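Long-range contacts in Phenylalanine/tyrosine ammonia-lyase (Rhodosporidium toruloides, PDB 1Y2M), which catalyses the non-oxidative deamination of L-phenylalanine and L-tyrosine to trans-cinnamate and p-coumarate, releasing ammonium, as a homotetramer: residues 160-165 / 198-203; 223-228 / 256-261; 276-281 / 509-514. All coordinates share one frame; numbering follows the deposited sequence.

Contact 1 of 3, residues 160-165 / 198-203; sequences LPLEVV and GITPIV
Leu160 and Val203 are joined by a backbone hydrogen bond: Leu160 N donates to Val203 O at 2.8 Å, with an N-H...O angle of 163°. The two backbones are tied a second time by a water that donates hydrogen bonds to Leu160 O and Pro201 O and accepts one from Val203 N, so three polar groups are satisfied at a single point between the segments. Beside this hydrogen-bonded seam Leu160 CD1 rests on Val203 CG1 at 3.7 Å. Pro161, at the N-cap, then starts helix 162-176, and the first turn of that helix brings Leu162 and Val165 to the strand. Thr200 meets both. It belongs to the short edge strand 200-201 of a three-stranded antiparallel sheet, paired through its backbone with His234 of strand 232-237, so the contact sets a helix start beside the rim of this small sheet. With Thr200 CG2 anti to the backbone N (OG1 is at chi1 -50°), the methyl group comes to 3.5 Å from Val165 CB, and Leu162 CD2 lies 3.8 Å from Thr200 CG2. Val165 divides its two methyl groups: CG1, anti to the backbone N at chi1 180°, reaches both Thr200 CG2 and Pro201 CD, the latter at 3.8 Å, whereas CG2 approaches Val203 CG2 at 4.0 Å. Outside the contact, Val164 packs against Met278 of helix 273-303, and Glu163 forms a salt bridge with Arg77.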
ATOM      1  N   LEU B 160     -21.502  -5.368 -13.712  1.00 10.19           N
ATOM      2  CA  LEU B 160     -21.361  -3.943 -13.497  1.00 11.40           C
ATOM      3  C   LEU B 160     -22.731  -3.384 -13.093  1.00  8.33           C
ATOM      4  O   LEU B 160     -23.799  -3.776 -13.624  1.00 10.26           O
ATOM      5  CB  LEU B 160     -20.900  -3.187 -14.733  1.00 12.20           C
ATOM      6  CG  LEU B 160     -19.439  -3.125 -15.118  1.00 16.97           C
ATOM      7  CD1 LEU B 160     -19.353  -2.442 -16.493  1.00 18.68           C
ATOM      8  CD2 LEU B 160     -18.615  -2.410 -14.054  1.00 15.08           C
ATOM      9  N   PRO B 161     -22.726  -2.416 -12.157  1.00 10.57           N
ATOM     10  CA  PRO B 161     -23.974  -1.770 -11.827  1.00 11.45           C
ATOM     11  C   PRO B 161     -24.698  -1.188 -13.044  1.00  8.85           C
ATOM     12  O   PRO B 161     -24.052  -0.614 -13.935  1.00 11.07           O
ATOM     13  CB  PRO B 161     -23.551  -0.639 -10.894  1.00 12.24           C
ATOM     14  CG  PRO B 161     -22.273  -1.162 -10.261  1.00 14.22           C
ATOM     15  CD  PRO B 161     -21.613  -1.917 -11.331  1.00 12.86           C
ATOM     16  N   LEU B 162     -26.016  -1.268 -13.014  1.00  9.95           N
ATOM     17  CA  LEU B 162     -26.826  -0.831 -14.158  1.00  7.43           C
ATOM     18  C   LEU B 162     -26.520   0.674 -14.455  1.00  9.09           C
ATOM     19  O   LEU B 162     -26.406   1.097 -15.613  1.00  8.50           O
ATOM     20  CB  LEU B 162     -28.328  -1.079 -13.924  1.00  8.93           C
ATOM     21  CG  LEU B 162     -28.641  -2.573 -13.703  1.00  9.48           C
ATOM     22  CD1 LEU B 162     -30.137  -2.637 -13.398  1.00 15.77           C
ATOM     23  CD2 LEU B 162     -28.256  -3.391 -14.888  1.00 11.71           C
ATOM     24  N   GLU B 163     -26.390   1.490 -13.409  1.00  9.74           N
ATOM     25  CA  GLU B 163     -26.157   2.929 -13.615  1.00 10.75           C
ATOM     26  C   GLU B 163     -24.836   3.183 -14.354  1.00  9.99           C
ATOM     27  O   GLU B 163     -24.712   4.128 -15.145  1.00 10.57           O
ATOM     28  CB  GLU B 163     -26.190   3.739 -12.292  1.00 11.51           C
ATOM     29  CG  GLU B 163     -25.165   3.359 -11.267  1.00 10.21           C
ATOM     30  CD  GLU B 163     -25.140   4.240 -10.006  1.00 16.42           C
ATOM     31  OE1 GLU B 163     -26.211   4.691  -9.604  1.00 21.14           O
ATOM     32  OE2 GLU B 163     -24.056   4.526  -9.424  1.00 16.46           O
ATOM     33  N   VAL B 164     -23.827   2.355 -14.085  1.00  8.69           N
ATOM     34  CA  VAL B 164     -22.550   2.553 -14.709  1.00  9.19           C
ATOM     35  C   VAL B 164     -22.680   2.276 -16.186  1.00  9.21           C
ATOM     36  O   VAL B 164     -22.174   3.012 -17.035  1.00  9.56           O
ATOM     37  CB  VAL B 164     -21.501   1.642 -14.058  1.00  8.78           C
ATOM     38  CG1 VAL B 164     -20.224   1.578 -14.896  1.00 10.26           C
ATOM     39  CG2 VAL B 164     -21.191   2.191 -12.647  1.00  8.36           C
ATOM     40  N   VAL B 165     -23.377   1.194 -16.490  1.00  7.95           N
ATOM     41  CA  VAL B 165     -23.646   0.826 -17.893  1.00  7.94           C
ATOM     42  C   VAL B 165     -24.408   1.903 -18.653  1.00  8.40           C
ATOM     43  O   VAL B 165     -24.031   2.275 -19.773  1.00  8.55           O
ATOM     44  CB  VAL B 165     -24.320  -0.552 -18.042  1.00  9.53           C
ATOM     45  CG1 VAL B 165     -24.566  -0.858 -19.532  1.00 11.62           C
ATOM     46  CG2 VAL B 165     -23.462  -1.624 -17.374  1.00 10.74           C
ATOM     47  N   GLY B 198     -34.874   1.700 -21.348  1.00  9.26           N
ATOM     48  CA  GLY B 198     -34.437   1.059 -20.135  1.00  9.91           C
ATOM     49  C   GLY B 198     -33.931  -0.353 -20.333  1.00  9.51           C
ATOM     50  O   GLY B 198     -34.140  -1.242 -19.458  1.00 10.30           O
ATOM     51  N   ILE B 199     -33.247  -0.567 -21.450  1.00  9.41           N
ATOM     52  CA  ILE B 199     -32.568  -1.862 -21.729  1.00  8.43           C
ATOM     53  C   ILE B 199     -31.102  -1.665 -21.367  1.00  9.81           C
ATOM     54  O   ILE B 199     -30.456  -0.801 -21.937  1.00  9.46           O
ATOM     55  CB  ILE B 199     -32.680  -2.233 -23.198  1.00 10.33           C
ATOM     56  CG1 ILE B 199     -34.146  -2.365 -23.614  1.00  9.57           C
ATOM     57  CG2 ILE B 199     -31.917  -3.542 -23.420  1.00 10.19           C
ATOM     58  CD1 ILE B 199     -34.321  -2.485 -25.092  1.00 11.48           C
ATOM     59  N   THR B 200     -30.591  -2.414 -20.395  1.00  8.27           N
ATOM     60  CA  THR B 200     -29.239  -2.210 -19.888  1.00  7.45           C
ATOM     61  C   THR B 200     -28.493  -3.540 -19.965  1.00  7.08           C
ATOM     62  O   THR B 200     -28.898  -4.541 -19.351  1.00  9.15           O
ATOM     63  CB  THR B 200     -29.199  -1.713 -18.423  1.00  9.23           C
ATOM     64  OG1 THR B 200     -30.055  -0.587 -18.223  1.00  9.83           O
ATOM     65  CG2 THR B 200     -27.793  -1.285 -18.064  1.00 10.00           C
ATOM     66  N   PRO B 201     -27.456  -3.572 -20.825  1.00  9.18           N
ATOM     67  CA  PRO B 201     -26.672  -4.771 -20.961  1.00  7.04           C
ATOM     68  C   PRO B 201     -26.109  -5.275 -19.648  1.00  7.54           C
ATOM     69  O   PRO B 201     -25.689  -4.491 -18.811  1.00  8.84           O
ATOM     70  CB  PRO B 201     -25.569  -4.356 -21.917  1.00  7.71           C
ATOM     71  CG  PRO B 201     -26.183  -3.308 -22.784  1.00  7.97           C
ATOM     72  CD  PRO B 201     -27.061  -2.539 -21.806  1.00 10.92           C
ATOM     73  N   ILE B 202     -26.078  -6.586 -19.515  1.00  8.10           N
ATOM     74  CA  ILE B 202     -25.459  -7.228 -18.381  1.00  9.19           C
ATOM     75  C   ILE B 202     -23.987  -7.410 -18.764  1.00  9.84           C
ATOM     76  O   ILE B 202     -23.669  -8.078 -19.767  1.00 11.01           O
ATOM     77  CB  ILE B 202     -26.130  -8.592 -18.085  1.00 10.25           C
ATOM     78  CG1 ILE B 202     -27.553  -8.383 -17.638  1.00 10.67           C
ATOM     79  CG2 ILE B 202     -25.340  -9.390 -17.061  1.00 11.03           C
ATOM     80  CD1 ILE B 202     -27.729  -7.561 -16.401  1.00 14.45           C
ATOM     81  N   VAL B 203     -23.093  -6.790 -18.002  1.00 11.32           N
ATOM     82  CA  VAL B 203     -21.699  -6.730 -18.381  1.00  8.69           C
ATOM     83  C   VAL B 203     -20.876  -7.210 -17.190  1.00  8.19           C
ATOM     84  O   VAL B 203     -21.166  -6.855 -16.068  1.00  8.73           O
ATOM     85  CB  VAL B 203     -21.338  -5.240 -18.690  1.00  9.35           C
ATOM     86  CG1 VAL B 203     -19.863  -5.057 -19.072  1.00 14.50           C
ATOM     87  CG2 VAL B 203     -22.253  -4.634 -19.750  1.00  9.78           C
TER
HETATM   88  O   HOH W   1     -24.290  -4.995 -16.082  1.00  7.80           O

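Contact 2 of 3, residues 223-228 / 256-261; sequences AAISGH and EPVVLG
Ile225 and Val258 cross with their aliphatic branches together, Val258 CG2 lying 4.0 Å from Ile225 CD1 and equally close to CG1. Val258 CG2 sits between its backbone N and carbonyl carbon, and this places the same methyl 3.5 Å from Ile225 O. That carbonyl, in the last turn of helix 215-225, is the polar centre of the contact. Ile225 O accepts a hydrogen bond from Val258 N at 3.0 Å, with an N-H...O angle of 163°, and another from a water that also donates to Glu256 O; Pro257 CA adds a CA-H...O contact to Ile225 O at 3.4 Å. One residue on, the roles are reversed: Val258 O receives a CA-H...O contact from Ser226 CA at 3.2 Å, and a second water bridges it to Ser226 O. Ser226 CB lies 3.3 Å from Val258 O, while OG, at chi1 67°, bonds back to Ala222 O in the helix. Gly227 closes the helix with positive phi in a Schellman motif, its N bonded to Ala224 O and the next amide, His228 N, to Ala223 O. Pro257 CB lies 3.9 Å from Ser226 O. The extended segment 256-261 thus runs across the C-terminal end of helix 215-225. Around it, Ile225 packs on Leu191 and Phe194 of helix 185-197, where Val258 meets Ala190; Pro257 rests on Arg247 and Met250 of helix 246-252, and Leu260 touches Gln131 of helix 125-138.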
ATOM      1  N   ALA B 223     -22.195  -6.038 -28.406  1.00  7.33           N
ATOM      2  CA  ALA B 223     -22.854  -7.317 -28.657  1.00  6.86           C
ATOM      3  C   ALA B 223     -24.383  -7.258 -28.414  1.00  7.55           C
ATOM      4  O   ALA B 223     -25.151  -7.877 -29.123  1.00  8.66           O
ATOM      5  CB  ALA B 223     -22.216  -8.395 -27.814  1.00  8.92           C
ATOM      6  N   ALA B 224     -24.781  -6.520 -27.377  1.00  7.92           N
ATOM      7  CA  ALA B 224     -26.168  -6.368 -27.044  1.00  8.79           C
ATOM      8  C   ALA B 224     -26.924  -5.628 -28.164  1.00  7.57           C
ATOM      9  O   ALA B 224     -27.945  -6.157 -28.644  1.00  8.93           O
ATOM     10  CB  ALA B 224     -26.346  -5.703 -25.717  1.00 10.06           C
ATOM     11  N   ILE B 225     -26.471  -4.448 -28.580  1.00  8.70           N
ATOM     12  CA  ILE B 225     -27.182  -3.734 -29.634  1.00  7.93           C
ATOM     13  C   ILE B 225     -27.175  -4.474 -30.979  1.00  6.44           C
ATOM     14  O   ILE B 225     -28.019  -4.229 -31.847  1.00  7.72           O
ATOM     15  CB  ILE B 225     -26.699  -2.261 -29.813  1.00  6.26           C
ATOM     16  CG1 ILE B 225     -25.213  -2.177 -30.195  1.00  7.44           C
ATOM     17  CG2 ILE B 225     -26.980  -1.495 -28.574  1.00 10.26           C
ATOM     18  CD1 ILE B 225     -24.812  -0.798 -30.716  1.00 10.32           C
ATOM     19  N   SER B 226     -26.180  -5.340 -31.171  1.00  6.63           N
ATOM     20  CA  SER B 226     -26.093  -6.115 -32.389  1.00  5.32           C
ATOM     21  C   SER B 226     -26.783  -7.497 -32.273  1.00  9.21           C
ATOM     22  O   SER B 226     -26.806  -8.272 -33.232  1.00  9.03           O
ATOM     23  CB  SER B 226     -24.622  -6.209 -32.831  1.00 11.67           C
ATOM     24  OG  SER B 226     -23.903  -6.944 -31.928  1.00 17.73           O
ATOM     25  N   GLY B 227     -27.370  -7.798 -31.123  1.00  8.04           N
ATOM     26  CA  GLY B 227     -28.164  -9.007 -30.987  1.00  9.86           C
ATOM     27  C   GLY B 227     -27.348 -10.299 -31.005  1.00 10.06           C
ATOM     28  O   GLY B 227     -27.833 -11.318 -31.498  1.00  9.56           O
ATOM     29  N   HIS B 228     -26.122 -10.251 -30.470  1.00  7.42           N
ATOM     30  CA  HIS B 228     -25.320 -11.481 -30.295  1.00  6.14           C
ATOM     31  C   HIS B 228     -26.206 -12.527 -29.618  1.00  8.47           C
ATOM     32  O   HIS B 228     -26.930 -12.212 -28.696  1.00  9.62           O
ATOM     33  CB  HIS B 228     -24.112 -11.217 -29.411  1.00  8.99           C
ATOM     34  CG  HIS B 228     -23.111 -12.330 -29.398  1.00 11.10           C
ATOM     35  ND1 HIS B 228     -23.323 -13.522 -28.738  1.00  9.12           N
ATOM     36  CD2 HIS B 228     -21.855 -12.395 -29.903  1.00  6.54           C
ATOM     37  CE1 HIS B 228     -22.251 -14.286 -28.867  1.00 11.82           C
ATOM     38  NE2 HIS B 228     -21.348 -13.632 -29.570  1.00  7.93           N
ATOM     39  N   GLU B 256     -34.549  -2.807 -33.802  1.00 11.22           N
ATOM     40  CA  GLU B 256     -33.820  -3.651 -34.725  1.00 14.27           C
ATOM     41  C   GLU B 256     -32.351  -3.769 -34.342  1.00 12.22           C
ATOM     42  O   GLU B 256     -31.692  -2.766 -34.171  1.00 11.75           O
ATOM     43  CB  GLU B 256     -33.876  -3.060 -36.123  1.00 15.23           C
ATOM     44  CG  GLU B 256     -33.078  -3.849 -37.131  1.00 21.48           C
ATOM     45  CD  GLU B 256     -33.434  -3.522 -38.556  1.00 20.24           C
ATOM     46  OE1 GLU B 256     -34.562  -3.039 -38.777  1.00 21.18           O
ATOM     47  OE2 GLU B 256     -32.588  -3.755 -39.444  1.00 33.98           O
ATOM     48  N   PRO B 257     -31.828  -5.013 -34.249  1.00 13.93           N
ATOM     49  CA  PRO B 257     -30.376  -5.236 -34.073  1.00 13.66           C
ATOM     50  C   PRO B 257     -29.602  -4.568 -35.183  1.00 12.76           C
ATOM     51  O   PRO B 257     -30.049  -4.595 -36.337  1.00 13.22           O
ATOM     52  CB  PRO B 257     -30.227  -6.750 -34.203  1.00 16.99           C
ATOM     53  CG  PRO B 257     -31.566  -7.285 -33.808  1.00 17.11           C
ATOM     54  CD  PRO B 257     -32.585  -6.270 -34.250  1.00 14.81           C
ATOM     55  N   VAL B 258     -28.486  -3.955 -34.839  1.00 10.99           N
ATOM     56  CA  VAL B 258     -27.576  -3.413 -35.843  1.00  9.96           C
ATOM     57  C   VAL B 258     -26.600  -4.478 -36.287  1.00 12.80           C
ATOM     58  O   VAL B 258     -26.302  -5.406 -35.526  1.00 11.72           O
ATOM     59  CB  VAL B 258     -26.774  -2.188 -35.328  1.00 14.09           C
ATOM     60  CG1 VAL B 258     -27.714  -1.012 -35.103  1.00 15.24           C
ATOM     61  CG2 VAL B 258     -26.021  -2.501 -34.107  1.00 14.52           C
ATOM     62  N   VAL B 259     -26.148  -4.361 -37.535  1.00 12.95           N
ATOM     63  CA  VAL B 259     -25.078  -5.193 -38.073  1.00 12.14           C
ATOM     64  C   VAL B 259     -23.858  -4.295 -38.220  1.00 14.17           C
ATOM     65  O   VAL B 259     -23.923  -3.296 -38.965  1.00 15.45           O
ATOM     66  CB  VAL B 259     -25.483  -5.781 -39.444  1.00 12.77           C
ATOM     67  CG1 VAL B 259     -24.346  -6.534 -40.062  1.00 15.33           C
ATOM     68  CG2 VAL B 259     -26.725  -6.645 -39.276  1.00 13.08           C
ATOM     69  N   LEU B 260     -22.775  -4.634 -37.516  1.00 15.09           N
ATOM     70  CA  LEU B 260     -21.601  -3.772 -37.452  1.00 12.62           C
ATOM     71  C   LEU B 260     -20.808  -3.852 -38.742  1.00 16.70           C
ATOM     72  O   LEU B 260     -20.526  -4.941 -39.274  1.00 17.96           O
ATOM     73  CB  LEU B 260     -20.711  -4.124 -36.258  1.00 14.56           C
ATOM     74  CG  LEU B 260     -21.423  -4.033 -34.902  1.00 15.29           C
ATOM     75  CD1 LEU B 260     -20.437  -4.234 -33.773  1.00 21.34           C
ATOM     76  CD2 LEU B 260     -22.148  -2.714 -34.714  1.00 14.19           C
ATOM     77  N   GLY B 261     -20.466  -2.677 -39.251  1.00 15.55           N
ATOM     78  CA  GLY B 261     -19.691  -2.560 -40.466  1.00 15.41           C
ATOM     79  C   GLY B 261     -18.260  -2.170 -40.200  1.00 14.24           C
ATOM     80  O   GLY B 261     -17.784  -2.214 -39.048  1.00 13.95           O
TER
HETATM   81  O   HOH W   2     -30.038  -2.149 -31.952  1.00 10.06           O
HETATM   82  O   HOH W   3     -26.822  -7.947 -35.879  1.00 15.37           O

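Contact 3 of 3, residues 276-281 / 509-514; sequences ASMATL and SARRTT
Two long helices of the central alpha-helical core, 273-303 and 506-560, run side by side where Met278 reaches across to Ala510, Arg511 and Thr514. The local axes come within 9.0 Å and point the same way, with a crossing angle of 22°. Met278, present as selenomethionine, has CG anti to the backbone N (chi1 -165°) and an extended chain beyond it, which lays the side chain over one turn of the second helix. Its CB meets Ala510 CB at 4.0 Å, and SE lies 3.6 Å from Arg511 CG. The Met278 and Thr514 side chains cross at about a right angle, Met278 CE 3.6 Å from Thr514 OG1. Thr514 OG1 donates back to Ala510 O at 2.8 Å, from the face of the carbonyl opposite to Thr514 N, and accepts from a water that also donates to Met278 O. An alanine in place of Thr514 would probably leave this water without one of its partners and open a gap beside the Met278 methyl. Small Ala279 and Ala510 give the closest backbone approach, their CA atoms 5.3 Å apart. The Arg511 guanidinium forms a salt bridge with Glu480 of the second subunit. Long helices running side by side in this way form the central helical bundle of the PAL/histidase family.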
ATOM      1  N   ALA B 276     -14.919   6.171 -17.410  1.00 10.27           N
ATOM      2  CA  ALA B 276     -15.385   7.565 -17.267  1.00  8.13           C
ATOM      3  C   ALA B 276     -16.788   7.614 -16.613  1.00  8.86           C
ATOM      4  O   ALA B 276     -17.102   8.513 -15.804  1.00  9.30           O
ATOM      5  CB  ALA B 276     -15.386   8.260 -18.596  1.00  9.42           C
ATOM      6  N   SER B 277     -17.660   6.706 -17.025  1.00  9.29           N
ATOM      7  CA  SER B 277     -18.981   6.660 -16.419  1.00  8.37           C
ATOM      8  C   SER B 277     -18.870   6.429 -14.908  1.00  7.80           C
ATOM      9  O   SER B 277     -19.395   7.179 -14.072  1.00  9.37           O
ATOM     10  CB  SER B 277     -19.793   5.537 -17.017  1.00  9.55           C
ATOM     11  OG  SER B 277     -21.011   5.477 -16.301  1.00  8.54           O
HETATM   12  N   MSE B 278     -18.216   5.339 -14.530  1.00  8.60           N
HETATM   13  CA  MSE B 278     -18.135   5.023 -13.097  1.00  8.22           C
HETATM   14  C   MSE B 278     -17.414   6.104 -12.288  1.00  8.93           C
HETATM   15  O   MSE B 278     -17.798   6.412 -11.133  1.00  9.72           O
HETATM   16  CB  MSE B 278     -17.472   3.677 -12.843  1.00 10.34           C
HETATM   17  CG  MSE B 278     -17.724   3.219 -11.441  1.00 10.29           C
HETATM   18 SE   MSE B 278     -17.338   1.303 -11.260  1.00 20.37          SE
HETATM   19  CE  MSE B 278     -18.516   0.894  -9.646  1.00  9.77           C
ATOM     20  N   ALA B 279     -16.365   6.654 -12.890  1.00  8.92           N
ATOM     21  CA  ALA B 279     -15.622   7.742 -12.305  1.00  8.72           C
ATOM     22  C   ALA B 279     -16.482   8.997 -12.107  1.00  9.94           C
ATOM     23  O   ALA B 279     -16.350   9.686 -11.098  1.00  9.63           O
ATOM     24  CB  ALA B 279     -14.358   8.037 -13.120  1.00  8.07           C
ATOM     25  N   THR B 280     -17.332   9.318 -13.081  1.00  8.02           N
ATOM     26  CA  THR B 280     -18.223  10.474 -12.953  1.00 10.26           C
ATOM     27  C   THR B 280     -19.186  10.289 -11.799  1.00  8.37           C
ATOM     28  O   THR B 280     -19.374  11.203 -10.985  1.00 10.26           O
ATOM     29  CB  THR B 280     -19.013  10.714 -14.257  1.00 10.99           C
ATOM     30  OG1 THR B 280     -18.108  11.079 -15.308  1.00  9.87           O
ATOM     31  CG2 THR B 280     -20.019  11.769 -14.021  1.00 10.32           C
ATOM     32  N   LEU B 281     -19.784   9.102 -11.673  1.00  7.62           N
ATOM     33  CA  LEU B 281     -20.687   8.810 -10.570  1.00  8.64           C
ATOM     34  C   LEU B 281     -19.955   8.918  -9.241  1.00  9.08           C
ATOM     35  O   LEU B 281     -20.500   9.462  -8.258  1.00  9.89           O
ATOM     36  CB  LEU B 281     -21.307   7.443 -10.788  1.00 10.59           C
ATOM     37  CG  LEU B 281     -22.215   7.433 -12.036  1.00  9.98           C
ATOM     38  CD1 LEU B 281     -22.445   5.999 -12.447  1.00 13.78           C
ATOM     39  CD2 LEU B 281     -23.559   8.112 -11.770  1.00 15.84           C
ATOM     40  N   SER B 509      -9.619   1.139 -10.507  1.00  9.35           N
ATOM     41  CA  SER B 509      -9.480   2.281  -9.579  1.00  7.58           C
ATOM     42  C   SER B 509     -10.873   2.876  -9.234  1.00  7.41           C
ATOM     43  O   SER B 509     -11.158   3.148  -8.048  1.00  8.84           O
ATOM     44  CB  SER B 509      -8.526   3.337 -10.143  1.00  9.77           C
ATOM     45  OG  SER B 509      -8.193   4.245  -9.111  1.00 10.47           O
ATOM     46  N   ALA B 510     -11.726   3.089 -10.255  1.00  7.01           N
ATOM     47  CA  ALA B 510     -13.070   3.657 -10.055  1.00  7.56           C
ATOM     48  C   ALA B 510     -13.913   2.814  -9.092  1.00  7.82           C
ATOM     49  O   ALA B 510     -14.680   3.316  -8.238  1.00  8.35           O
ATOM     50  CB  ALA B 510     -13.735   3.879 -11.355  1.00  9.35           C
ATOM     51  N   ARG B 511     -13.780   1.491  -9.246  1.00  7.85           N
ATOM     52  CA  ARG B 511     -14.466   0.544  -8.374  1.00  8.99           C
ATOM     53  C   ARG B 511     -14.036   0.727  -6.949  1.00 10.70           C
ATOM     54  O   ARG B 511     -14.894   0.751  -6.031  1.00  9.92           O
ATOM     55  CB  ARG B 511     -14.254  -0.890  -8.835  1.00  8.38           C
ATOM     56  CG  ARG B 511     -15.106  -1.298 -10.057  1.00  9.47           C
ATOM     57  CD  ARG B 511     -14.806  -2.659 -10.616  1.00  8.01           C
ATOM     58  NE  ARG B 511     -14.664  -3.578  -9.510  1.00  9.52           N
ATOM     59  CZ  ARG B 511     -13.660  -4.422  -9.306  1.00 10.84           C
ATOM     60  NH1 ARG B 511     -12.643  -4.558 -10.168  1.00  8.99           N
ATOM     61  NH2 ARG B 511     -13.669  -5.089  -8.169  1.00 11.01           N
ATOM     62  N   ARG B 512     -12.727   0.853  -6.743  1.00  8.41           N
ATOM     63  CA  ARG B 512     -12.259   1.010  -5.361  1.00  8.24           C
ATOM     64  C   ARG B 512     -12.698   2.347  -4.789  1.00  8.96           C
ATOM     65  O   ARG B 512     -13.124   2.427  -3.617  1.00 10.49           O
ATOM     66  CB  ARG B 512     -10.735   0.812  -5.280  1.00  9.61           C
ATOM     67  CG  ARG B 512     -10.237  -0.556  -5.653  1.00  8.62           C
ATOM     68  CD  ARG B 512     -10.942  -1.636  -4.843  1.00 12.18           C
ATOM     69  NE  ARG B 512     -10.385  -2.950  -5.113  1.00 13.65           N
ATOM     70  CZ  ARG B 512     -11.029  -4.087  -5.098  1.00  8.47           C
ATOM     71  NH1 ARG B 512     -12.382  -4.141  -5.060  1.00 11.48           N
ATOM     72  NH2 ARG B 512     -10.310  -5.199  -5.307  1.00  9.72           N
ATOM     73  N   THR B 513     -12.674   3.406  -5.593  1.00  9.23           N
ATOM     74  CA  THR B 513     -13.117   4.715  -5.079  1.00  7.38           C
ATOM     75  C   THR B 513     -14.637   4.683  -4.771  1.00  8.30           C
ATOM     76  O   THR B 513     -15.063   5.331  -3.835  1.00  8.86           O
ATOM     77  CB  THR B 513     -12.772   5.804  -6.103  1.00  6.10           C
ATOM     78  OG1 THR B 513     -11.362   5.728  -6.348  1.00  7.52           O
ATOM     79  CG2 THR B 513     -13.222   7.184  -5.605  1.00  7.57           C
ATOM     80  N   THR B 514     -15.458   3.945  -5.561  1.00  7.37           N
ATOM     81  CA  THR B 514     -16.877   3.794  -5.308  1.00  7.84           C
ATOM     82  C   THR B 514     -17.075   3.107  -3.978  1.00  9.11           C
ATOM     83  O   THR B 514     -17.973   3.495  -3.214  1.00  8.99           O
ATOM     84  CB  THR B 514     -17.514   3.007  -6.460  1.00  8.95           C
ATOM     85  OG1 THR B 514     -17.370   3.742  -7.696  1.00  6.99           O
ATOM     86  CG2 THR B 514     -18.952   2.763  -6.185  1.00 11.61           C
TER
HETATM   87  O   HOH W   4     -19.404   5.111  -8.898  1.00  9.41           O

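Overall arrangement
From the N terminus, contact 1 closes first: the chain leaves the start of helix 162-176, passes through helix 185-197 and returns as edge strand 200-201. Helix 215-225 follows, and contact 2 closes the next loop, which holds strands 232-237 and 240-245 and helix 246-252. Contact 3 spans much the longest separation, with 227 residues between its segments, bringing helix 506-560 back to helix 273-303. The three are in series, none nested or crossing. Contacts 1 and 2 touch through Pro201 and Ala224; contacts 1 and 3 through a probable hydrogen bond from Ser277 OG to Val164 O. Contact 1 therefore lies between the outlying helix end and loop of contact 2 and the helical core of contact 3; the centres of contacts 2 and 3 are about 27 Å apart.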